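Local coordinates for protein halocarboxylic acid dehalogenase DehI (Pseudomonas putida, PDB 3BJX) that probably hydrolyses the carbon-halogen bond of alpha-haloacids, releasing halide, at residues Y132-T137 and E245-L250; L139-Q144 and M279-I284; E103-A108 and G113-V118. All blocks are in the same frame, centred on the assembly; numbering follows the deposited sequence.

Interaction 1: Y132-T137 and E245-L250; sequences YLLLIT and ELVRGL
Val-247 projects from the last turn of helix 230-248 into the groove between Leu-134 and Thr-137, two residues three apart on helix 112-143. Its CG1 does most of the touching. This methyl comes down on the helix backbone, 3.6 Å from Leu-134 O, and Thr-137 meets it from the following turn, with CB 3.8 Å from Val-247 CG1. The second methyl, CG2, reaches less deeply and lies 4.2 Å from Thr-137 CG2. The valine's torsion, with CG1 close to the backbone N (chi1 -35°), is about 25° short of the staggered value and turns CG1 into the groove. Leu-134 behaves differently: its CB does not point straight at the other helix, but the branch bends over so that CD2 arrives there. That methyl rests 3.8 Å from Leu-246 CB, the two leucines meeting at a slant. It also passes Val-247 in the reverse direction, leaving Leu-134 CD2 4.0 Å from Val-247 CG1. With OG1 beside its own backbone N (chi1 -49°), Thr-137 has CG2 anti to that N and turned to the interface. An alanine at Val-247 is likely to leave a gap over the Leu-134 carbonyl, with the Thr-137 methyl and Leu-134 CD2 deprived of the methyl they both pack on. Beyond the pair, Leu-87 of helix 78-90 touches both Leu-134 and Leu-246, and Gln-281 of helix 267-299 touches Thr-137. All four touching residues are buried and their contact is apolar, the kind of close helix-to-helix packing by which an all-alpha protein such as DehI, with no strand, builds its core; here it sets the C-terminal end of helix 230-248 against helix 112-143.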
loop_
_atom_site.group_PDB
_atom_site.type_symbol
_atom_site.label_atom_id
_atom_site.label_comp_id
_atom_site.label_asym_id
_atom_site.label_seq_id
_atom_site.Cartn_x
_atom_site.Cartn_y
_atom_site.Cartn_z
ATOM N N TYR A 132 9.826 12.734 -6.050
ATOM C CA TYR A 132 8.974 11.641 -6.488
ATOM C C TYR A 132 7.862 11.295 -5.519
ATOM O O TYR A 132 6.794 10.895 -5.937
ATOM C CB TYR A 132 9.792 10.385 -6.788
ATOM C CG TYR A 132 10.391 10.395 -8.150
ATOM C CD1 TYR A 132 9.577 10.416 -9.287
ATOM C CD2 TYR A 132 11.788 10.379 -8.320
ATOM C CE1 TYR A 132 10.146 10.435 -10.569
ATOM C CE2 TYR A 132 12.350 10.376 -9.577
ATOM C CZ TYR A 132 11.530 10.419 -10.700
ATOM O OH TYR A 132 12.104 10.401 -11.942
ATOM N N LEU A 133 8.119 11.409 -4.228
ATOM C CA LEU A 133 7.062 11.235 -3.225
ATOM C C LEU A 133 5.894 12.218 -3.422
ATOM O O LEU A 133 4.756 11.875 -3.133
ATOM C CB LEU A 133 7.631 11.341 -1.796
ATOM C CG LEU A 133 6.706 11.134 -0.593
ATOM C CD1 LEU A 133 5.925 9.785 -0.662
ATOM C CD2 LEU A 133 7.483 11.272 0.742
ATOM N N LEU A 134 6.175 13.419 -3.920
ATOM C CA LEU A 134 5.132 14.412 -4.203
ATOM C C LEU A 134 4.356 14.060 -5.452
ATOM O O LEU A 134 3.125 14.059 -5.438
ATOM C CB LEU A 134 5.725 15.808 -4.372
ATOM C CG LEU A 134 6.211 16.498 -3.118
ATOM C CD1 LEU A 134 7.185 17.579 -3.532
ATOM C CD2 LEU A 134 5.049 17.038 -2.231
ATOM N N LEU A 135 5.077 13.791 -6.543
ATOM C CA LEU A 135 4.455 13.328 -7.795
ATOM C C LEU A 135 3.484 12.163 -7.531
ATOM O O LEU A 135 2.295 12.288 -7.789
ATOM C CB LEU A 135 5.509 12.953 -8.851
ATOM C CG LEU A 135 4.996 12.269 -10.133
ATOM C CD1 LEU A 135 3.943 13.108 -10.846
ATOM C CD2 LEU A 135 6.108 11.928 -11.095
ATOM N N ILE A 136 3.998 11.060 -6.988
ATOM C CA ILE A 136 3.215 9.864 -6.676
ATOM C C ILE A 136 2.028 10.160 -5.750
ATOM O O ILE A 136 0.935 9.607 -5.942
ATOM C CB ILE A 136 4.144 8.743 -6.113
ATOM C CG1 ILE A 136 5.150 8.250 -7.192
ATOM C CG2 ILE A 136 3.376 7.620 -5.440
ATOM C CD1 ILE A 136 4.597 8.041 -8.577
ATOM N N THR A 137 2.243 11.037 -4.762
ATOM C CA THR A 137 1.155 11.569 -3.919
ATOM C C THR A 137 0.136 12.425 -4.689
ATOM O O THR A 137 -1.063 12.236 -4.471
ATOM C CB THR A 137 1.672 12.337 -2.670
ATOM O OG1 THR A 137 2.656 11.545 -2.005
ATOM C CG2 THR A 137 0.524 12.611 -1.671
ATOM N N GLU A 245 -0.445 16.570 2.566
ATOM C CA GLU A 245 -0.799 17.966 2.812
ATOM C C GLU A 245 -0.112 18.879 1.809
ATOM O O GLU A 245 -0.730 19.818 1.282
ATOM C CB GLU A 245 -0.410 18.404 4.226
ATOM C CG GLU A 245 -1.061 17.583 5.338
ATOM C CD GLU A 245 -0.407 17.793 6.669
ATOM O OE1 GLU A 245 0.707 18.335 6.710
ATOM O OE2 GLU A 245 -0.994 17.413 7.683
ATOM N N LEU A 246 1.170 18.612 1.563
ATOM C CA LEU A 246 1.920 19.404 0.620
ATOM C C LEU A 246 1.260 19.386 -0.763
ATOM O O LEU A 246 1.215 20.432 -1.416
ATOM C CB LEU A 246 3.411 18.996 0.578
ATOM C CG LEU A 246 4.202 19.478 1.799
ATOM C CD1 LEU A 246 5.499 18.727 1.958
ATOM C CD2 LEU A 246 4.459 20.976 1.730
ATOM N N VAL A 247 0.729 18.241 -1.216
ATOM C CA VAL A 247 0.070 18.262 -2.546
ATOM C C VAL A 247 -1.263 19.004 -2.582
ATOM O O VAL A 247 -1.633 19.502 -3.640
ATOM C CB VAL A 247 -0.000 16.886 -3.331
ATOM C CG1 VAL A 247 1.241 16.042 -3.093
ATOM C CG2 VAL A 247 -1.301 16.111 -3.048
ATOM N N ARG A 248 -1.973 19.070 -1.451
ATOM C CA ARG A 248 -3.206 19.860 -1.326
ATOM C C ARG A 248 -2.964 21.334 -1.546
ATOM O O ARG A 248 -3.802 22.010 -2.138
ATOM C CB ARG A 248 -3.810 19.752 0.069
ATOM C CG ARG A 248 -4.410 18.456 0.381
ATOM C CD ARG A 248 -5.917 18.381 0.148
ATOM N NE ARG A 248 -6.327 17.089 0.707
ATOM C CZ ARG A 248 -6.231 15.916 0.085
ATOM N NH1 ARG A 248 -5.815 15.826 -1.169
ATOM N NH2 ARG A 248 -6.571 14.822 0.729
ATOM N N GLY A 249 -1.823 21.809 -1.031
ATOM C CA GLY A 249 -1.437 23.219 -1.051
ATOM C C GLY A 249 -0.719 23.600 -2.326
ATOM O O GLY A 249 -0.281 24.738 -2.488
ATOM N N LEU A 250 -0.597 22.665 -3.257
ATOM C CA LEU A 250 0.084 22.978 -4.508
ATOM C C LEU A 250 -0.636 24.135 -5.214
ATOM O O LEU A 250 -1.868 24.257 -5.111
ATOM C CB LEU A 250 0.145 21.756 -5.421
ATOM C CG LEU A 250 1.381 20.861 -5.359
ATOM C CD1 LEU A 250 1.142 19.580 -6.132
ATOM C CD2 LEU A 250 2.606 21.581 -5.939
#

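Interaction 2: L139-Q144 and M279-I284; sequences LSESMQ and MYQRFI
The flat carboxamide of Gln-281 is approached over one face by Ser-140: the hydroxyl donates to OE1, with Ser-140 OG 2.8 Å from Gln-281 OE1. The donor stands well above the carbonyl plane, 64° out of it, and so does not lie on a lone pair. Ser-140 CB follows behind, 3.5 Å from Gln-281 OE1. At the other end of the amide, NE2 faces the carboxylate of Glu-141, but Glu-141 OE1 is 4.4 Å from Gln-281 NE2, too far for a bond. Within 279-284, the Phe-283 ring carries Tyr-280 CE1 on one face, offset toward the rim. The bond joins two long helices of the all-alpha fold, 112-143 near its C-terminal end and 267-299 near its middle, a buried polar link beside the charged cluster round Glu-141. Ser-140 can make it because OG is anti to its own backbone N (chi1 176°), while Gln-281 extends straight beyond CG to span the gap. Glu-141 finds its strong partners elsewhere, in salt bridges from OE2 to Arg-146 and from OE1 to Arg-244. Tyr-197 of the second subunit packs on Glu-141, and His-198 of that subunit on Gln-144, which places this helix end beside the dimer interface.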
loop_
_atom_site.group_PDB
_atom_site.type_symbol
_atom_site.label_atom_id
_atom_site.label_comp_id
_atom_site.label_asym_id
_atom_site.label_seq_id
_atom_site.Cartn_x
_atom_site.Cartn_y
_atom_site.Cartn_z
ATOM N N LEU A 139 -0.567 12.208 -7.870
ATOM C CA LEU A 139 -1.217 11.152 -8.633
ATOM C C LEU A 139 -2.148 10.251 -7.814
ATOM O O LEU A 139 -3.208 9.931 -8.284
ATOM C CB LEU A 139 -0.176 10.306 -9.371
ATOM C CG LEU A 139 0.785 10.932 -10.400
ATOM C CD1 LEU A 139 1.444 9.848 -11.214
ATOM C CD2 LEU A 139 0.121 11.952 -11.309
ATOM N N SER A 140 -1.748 9.833 -6.607
ATOM C CA SER A 140 -2.528 8.873 -5.850
ATOM C C SER A 140 -3.768 9.544 -5.304
ATOM O O SER A 140 -4.876 8.986 -5.351
ATOM C CB SER A 140 -1.713 8.287 -4.703
ATOM O OG SER A 140 -2.516 7.416 -3.909
ATOM N N GLU A 141 -3.577 10.761 -4.802
ATOM C CA GLU A 141 -4.656 11.519 -4.192
ATOM C C GLU A 141 -5.799 11.840 -5.172
ATOM O O GLU A 141 -6.985 11.682 -4.839
ATOM C CB GLU A 141 -4.049 12.778 -3.570
ATOM C CG GLU A 141 -4.647 13.243 -2.260
ATOM C CD GLU A 141 -4.832 12.158 -1.216
ATOM O OE1 GLU A 141 -3.999 11.243 -1.095
ATOM O OE2 GLU A 141 -5.830 12.251 -0.484
ATOM N N SER A 142 -5.448 12.266 -6.387
ATOM C CA SER A 142 -6.440 12.569 -7.422
ATOM C C SER A 142 -7.083 11.295 -7.998
ATOM O O SER A 142 -8.299 11.252 -8.266
ATOM C CB SER A 142 -5.849 13.452 -8.525
ATOM O OG SER A 142 -4.683 12.875 -9.092
HETATM N N MSE A 143 -6.262 10.260 -8.179
HETATM C CA MSE A 143 -6.751 8.921 -8.496
HETATM C C MSE A 143 -7.883 8.515 -7.562
HETATM O O MSE A 143 -8.854 7.901 -7.985
HETATM C CB MSE A 143 -5.616 7.905 -8.386
HETATM C CG MSE A 143 -5.999 6.479 -8.717
HETATM SE SE MSE A 143 -6.815 6.330 -10.500
HETATM C CE MSE A 143 -5.451 7.283 -11.536
ATOM N N GLN A 144 -7.753 8.876 -6.292
ATOM C CA GLN A 144 -8.786 8.592 -5.295
ATOM C C GLN A 144 -9.839 9.715 -5.058
ATOM O O GLN A 144 -10.495 9.729 -4.031
ATOM C CB GLN A 144 -8.139 8.137 -3.980
ATOM C CG GLN A 144 -7.381 6.828 -4.099
ATOM C CD GLN A 144 -6.706 6.464 -2.790
ATOM O OE1 GLN A 144 -7.167 6.868 -1.733
ATOM N NE2 GLN A 144 -5.610 5.700 -2.855
HETATM N N MSE A 279 0.571 1.921 -2.813
HETATM C CA MSE A 279 1.834 1.269 -2.502
HETATM C C MSE A 279 3.088 2.140 -2.675
HETATM O O MSE A 279 4.011 2.066 -1.870
HETATM C CB MSE A 279 1.967 0.027 -3.375
HETATM C CG MSE A 279 3.160 -0.810 -3.044
HETATM SE SE MSE A 279 3.029 -2.523 -3.917
HETATM C CE MSE A 279 3.284 -1.967 -5.809
ATOM N N TYR A 280 3.144 2.921 -3.748
ATOM C CA TYR A 280 4.337 3.727 -4.003
ATOM C C TYR A 280 4.469 4.972 -3.109
ATOM O O TYR A 280 5.574 5.419 -2.871
ATOM C CB TYR A 280 4.568 4.026 -5.502
ATOM C CG TYR A 280 5.327 2.923 -6.213
ATOM C CD1 TYR A 280 6.703 2.736 -6.005
ATOM C CD2 TYR A 280 4.667 2.049 -7.078
ATOM C CE1 TYR A 280 7.388 1.700 -6.643
ATOM C CE2 TYR A 280 5.346 1.024 -7.726
ATOM C CZ TYR A 280 6.693 0.854 -7.501
ATOM O OH TYR A 280 7.341 -0.164 -8.166
ATOM N N GLN A 281 3.365 5.507 -2.585
ATOM C CA GLN A 281 3.460 6.514 -1.499
ATOM C C GLN A 281 4.343 6.009 -0.353
ATOM O O GLN A 281 5.255 6.704 0.088
ATOM C CB GLN A 281 2.082 6.892 -0.957
ATOM C CG GLN A 281 1.125 7.484 -1.969
ATOM C CD GLN A 281 -0.184 7.890 -1.354
ATOM O OE1 GLN A 281 -1.192 7.178 -1.446
ATOM N NE2 GLN A 281 -0.193 9.037 -0.729
ATOM N N ARG A 282 4.077 4.782 0.100
ATOM C CA ARG A 282 4.780 4.194 1.244
ATOM C C ARG A 282 6.176 3.726 0.864
ATOM O O ARG A 282 7.100 3.809 1.676
ATOM C CB ARG A 282 3.986 3.014 1.829
ATOM C CG ARG A 282 2.810 3.385 2.681
ATOM C CD ARG A 282 1.591 3.782 1.868
ATOM N NE ARG A 282 0.493 4.166 2.746
ATOM C CZ ARG A 282 -0.595 4.811 2.350
ATOM N NH1 ARG A 282 -0.775 5.098 1.062
ATOM N NH2 ARG A 282 -1.527 5.129 3.245
ATOM N N PHE A 283 6.320 3.245 -0.368
ATOM C CA PHE A 283 7.583 2.714 -0.865
ATOM C C PHE A 283 8.619 3.817 -0.936
ATOM O O PHE A 283 9.731 3.672 -0.381
ATOM C CB PHE A 283 7.383 2.017 -2.220
ATOM C CG PHE A 283 8.656 1.446 -2.828
ATOM C CD1 PHE A 283 8.935 0.091 -2.738
ATOM C CD2 PHE A 283 9.561 2.264 -3.496
ATOM C CE1 PHE A 283 10.086 -0.448 -3.288
ATOM C CE2 PHE A 283 10.727 1.738 -4.059
ATOM C CZ PHE A 283 10.985 0.380 -3.946
ATOM N N ILE A 284 8.243 4.919 -1.603
ATOM C CA ILE A 284 9.098 6.103 -1.745
ATOM C C ILE A 284 9.416 6.710 -0.388
ATOM O O ILE A 284 10.582 7.000 -0.102
ATOM C CB ILE A 284 8.471 7.223 -2.595
ATOM C CG1 ILE A 284 7.864 6.694 -3.899
ATOM C CG2 ILE A 284 9.520 8.347 -2.839
ATOM C CD1 ILE A 284 8.822 6.421 -4.978
#

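Interaction 3: E103-A108 and G113-V118; sequences ERLYAA and GEIEKV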
loop_
_atom_site.group_PDB
_atom_site.type_symbol
_atom_site.label_atom_id
_atom_site.label_comp_id
_atom_site.label_asym_id
_atom_site.label_seq_id
_atom_site.Cartn_x
_atom_site.Cartn_y
_atom_site.Cartn_z
ATOM N N GLU A 103 34.730 4.981 7.542
ATOM C CA GLU A 103 35.753 4.071 8.110
ATOM C C GLU A 103 35.446 2.583 7.847
ATOM O O GLU A 103 36.355 1.778 7.641
ATOM C CB GLU A 103 35.937 4.304 9.621
ATOM C CG GLU A 103 36.611 5.635 10.042
ATOM C CD GLU A 103 38.015 5.860 9.429
ATOM O OE1 GLU A 103 38.766 4.879 9.152
ATOM O OE2 GLU A 103 38.371 7.048 9.231
ATOM N N ARG A 104 34.159 2.233 7.868
ATOM C CA ARG A 104 33.684 0.897 7.509
ATOM C C ARG A 104 34.002 0.520 6.074
ATOM O O ARG A 104 34.365 -0.622 5.790
ATOM C CB ARG A 104 32.164 0.785 7.759
ATOM C CG ARG A 104 31.534 -0.544 7.304
ATOM C CD ARG A 104 32.110 -1.718 8.099
ATOM N NE ARG A 104 31.709 -3.045 7.619
ATOM C CZ ARG A 104 32.445 -3.837 6.846
ATOM N NH1 ARG A 104 33.643 -3.446 6.428
ATOM N NH2 ARG A 104 31.978 -5.038 6.482
ATOM N N LEU A 105 33.817 1.466 5.162
ATOM C CA LEU A 105 34.091 1.232 3.756
ATOM C C LEU A 105 35.595 1.195 3.501
ATOM O O LEU A 105 36.054 0.419 2.678
ATOM C CB LEU A 105 33.366 2.265 2.869
ATOM C CG LEU A 105 31.826 2.111 2.879
ATOM C CD1 LEU A 105 31.160 3.289 2.189
ATOM C CD2 LEU A 105 31.352 0.761 2.304
ATOM N N TYR A 106 36.363 1.993 4.243
ATOM C CA TYR A 106 37.812 1.830 4.278
ATOM C C TYR A 106 38.185 0.394 4.609
ATOM O O TYR A 106 38.971 -0.229 3.895
ATOM C CB TYR A 106 38.445 2.742 5.332
ATOM C CG TYR A 106 38.497 4.210 4.969
ATOM C CD1 TYR A 106 38.518 4.634 3.641
ATOM C CD2 TYR A 106 38.596 5.167 5.961
ATOM C CE1 TYR A 106 38.595 5.989 3.325
ATOM C CE2 TYR A 106 38.674 6.525 5.658
ATOM C CZ TYR A 106 38.674 6.932 4.349
ATOM O OH TYR A 106 38.738 8.290 4.086
ATOM N N ALA A 107 37.622 -0.114 5.708
ATOM C CA ALA A 107 37.878 -1.461 6.187
ATOM C C ALA A 107 37.495 -2.509 5.148
ATOM O O ALA A 107 38.089 -3.591 5.097
ATOM C CB ALA A 107 37.136 -1.699 7.486
ATOM N N ALA A 108 36.504 -2.191 4.318
ATOM C CA ALA A 108 36.183 -3.038 3.175
ATOM C C ALA A 108 37.074 -2.668 1.983
ATOM O O ALA A 108 37.053 -3.351 0.961
ATOM C CB ALA A 108 34.706 -2.910 2.827
ATOM N N GLY A 113 38.234 7.971 -3.466
ATOM C CA GLY A 113 37.677 8.095 -4.811
ATOM C C GLY A 113 36.476 7.202 -5.068
ATOM O O GLY A 113 35.593 7.558 -5.843
ATOM N N GLU A 114 36.446 6.035 -4.428
ATOM C CA GLU A 114 35.346 5.087 -4.600
ATOM C C GLU A 114 34.147 5.442 -3.709
ATOM O O GLU A 114 33.018 5.391 -4.139
ATOM C CB GLU A 114 35.818 3.676 -4.308
ATOM C CG GLU A 114 36.835 3.106 -5.296
ATOM C CD GLU A 114 37.491 1.819 -4.770
ATOM O OE1 GLU A 114 38.106 1.849 -3.676
ATOM O OE2 GLU A 114 37.386 0.771 -5.451
ATOM N N ILE A 115 34.407 5.782 -2.454
ATOM C CA ILE A 115 33.398 6.314 -1.555
ATOM C C ILE A 115 32.700 7.577 -2.144
ATOM O O ILE A 115 31.498 7.774 -1.916
ATOM C CB ILE A 115 34.009 6.574 -0.154
ATOM C CG1 ILE A 115 34.486 5.242 0.467
ATOM C CG2 ILE A 115 32.998 7.275 0.748
ATOM C CD1 ILE A 115 35.443 5.372 1.692
ATOM N N GLU A 116 33.441 8.387 -2.920
ATOM C CA GLU A 116 32.882 9.553 -3.627
ATOM C C GLU A 116 31.873 9.160 -4.713
ATOM O O GLU A 116 30.851 9.842 -4.935
ATOM C CB GLU A 116 33.994 10.473 -4.185
ATOM C CG GLU A 116 33.530 11.801 -4.876
ATOM C CD GLU A 116 32.614 12.703 -4.022
ATOM O OE1 GLU A 116 32.984 13.095 -2.889
ATOM O OE2 GLU A 116 31.506 13.045 -4.494
ATOM N N LYS A 117 32.136 8.027 -5.354
ATOM C CA LYS A 117 31.226 7.483 -6.338
ATOM C C LYS A 117 29.931 7.007 -5.699
ATOM O O LYS A 117 28.868 7.228 -6.258
ATOM C CB LYS A 117 31.901 6.372 -7.132
ATOM C CG LYS A 117 33.126 6.827 -7.910
ATOM C CD LYS A 117 32.851 8.155 -8.547
ATOM C CE LYS A 117 33.943 8.542 -9.488
ATOM N NZ LYS A 117 33.446 9.669 -10.326
ATOM N N VAL A 118 30.027 6.368 -4.526
ATOM C CA VAL A 118 28.856 5.931 -3.735
ATOM C C VAL A 118 28.056 7.182 -3.324
ATOM O O VAL A 118 26.884 7.311 -3.657
ATOM C CB VAL A 118 29.302 5.068 -2.496
ATOM C CG1 VAL A 118 28.161 4.833 -1.495
ATOM C CG2 VAL A 118 29.961 3.725 -2.947
#
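Leu-105 is the first residue of 103-108 to meet the other helix, and it does so with the root of its side chain: Leu-105 CB lies 3.9 Å from Ile-115 CD1. The inner carbon of the isoleucine follows close behind, with Ile-115 CG1 4.0 Å from Leu-105 CB. Phe-110 of the connecting turn touches both Leu-105 and Ile-115, and Ile-217 of helix 212-223 adds a further apolar neighbour to the leucine. Tyr-106 comes next, its ring meeting the carboxyl carbon of Glu-103, one turn earlier, at the edge and in plane. Its CB starts away from Ile-115, yet the ring reaches back, so that Tyr-106 CE1 is 3.6 Å from Ile-115 CD1. CD1 of the ring is nearly as close, at 3.7 Å from the same Ile-115 CD1, and the two side chains cross at about a right angle. The isoleucine reaches this far because its chain runs on extended to CD1 (chi2 165°), placing that methyl against both Leu-105 and the ring. These are two consecutive helices joined by a short turn: helix 101-107 ends, a few residues turn the chain, and the long helix 112-143 begins, its first turns packed on the helix just left. The ring is also tied at its far end, where Tyr-106 OH is hydrogen-bonded to Asp-112 OD1 at the start of the second helix. At Ala-108 the first helix gives way to the turn.

How the interactions relate
Helix 112-143 takes part in all three contacts. Interaction 3 comes first in sequence and is local, joining the start of this helix to helix 101-107. Interactions 1 and 2 alternate along the chain: 132-137 and 139-144 lie near the far end of the helix, and their partners 245-250 and 279-284 come from helices 230-248 and 267-299, which follow each other. Their centres are 9 Å apart, and they touch through Leu-133 and Ile-136 on Gln-281 and a salt bridge, Arg-248 NH2 to Glu-141 OE2. Interaction 3 lies about 35 Å from both, centre to centre, across the chain's centre. One long helix thus connects the outlying short helix 101-107 with the contacts nearer the chain's centre.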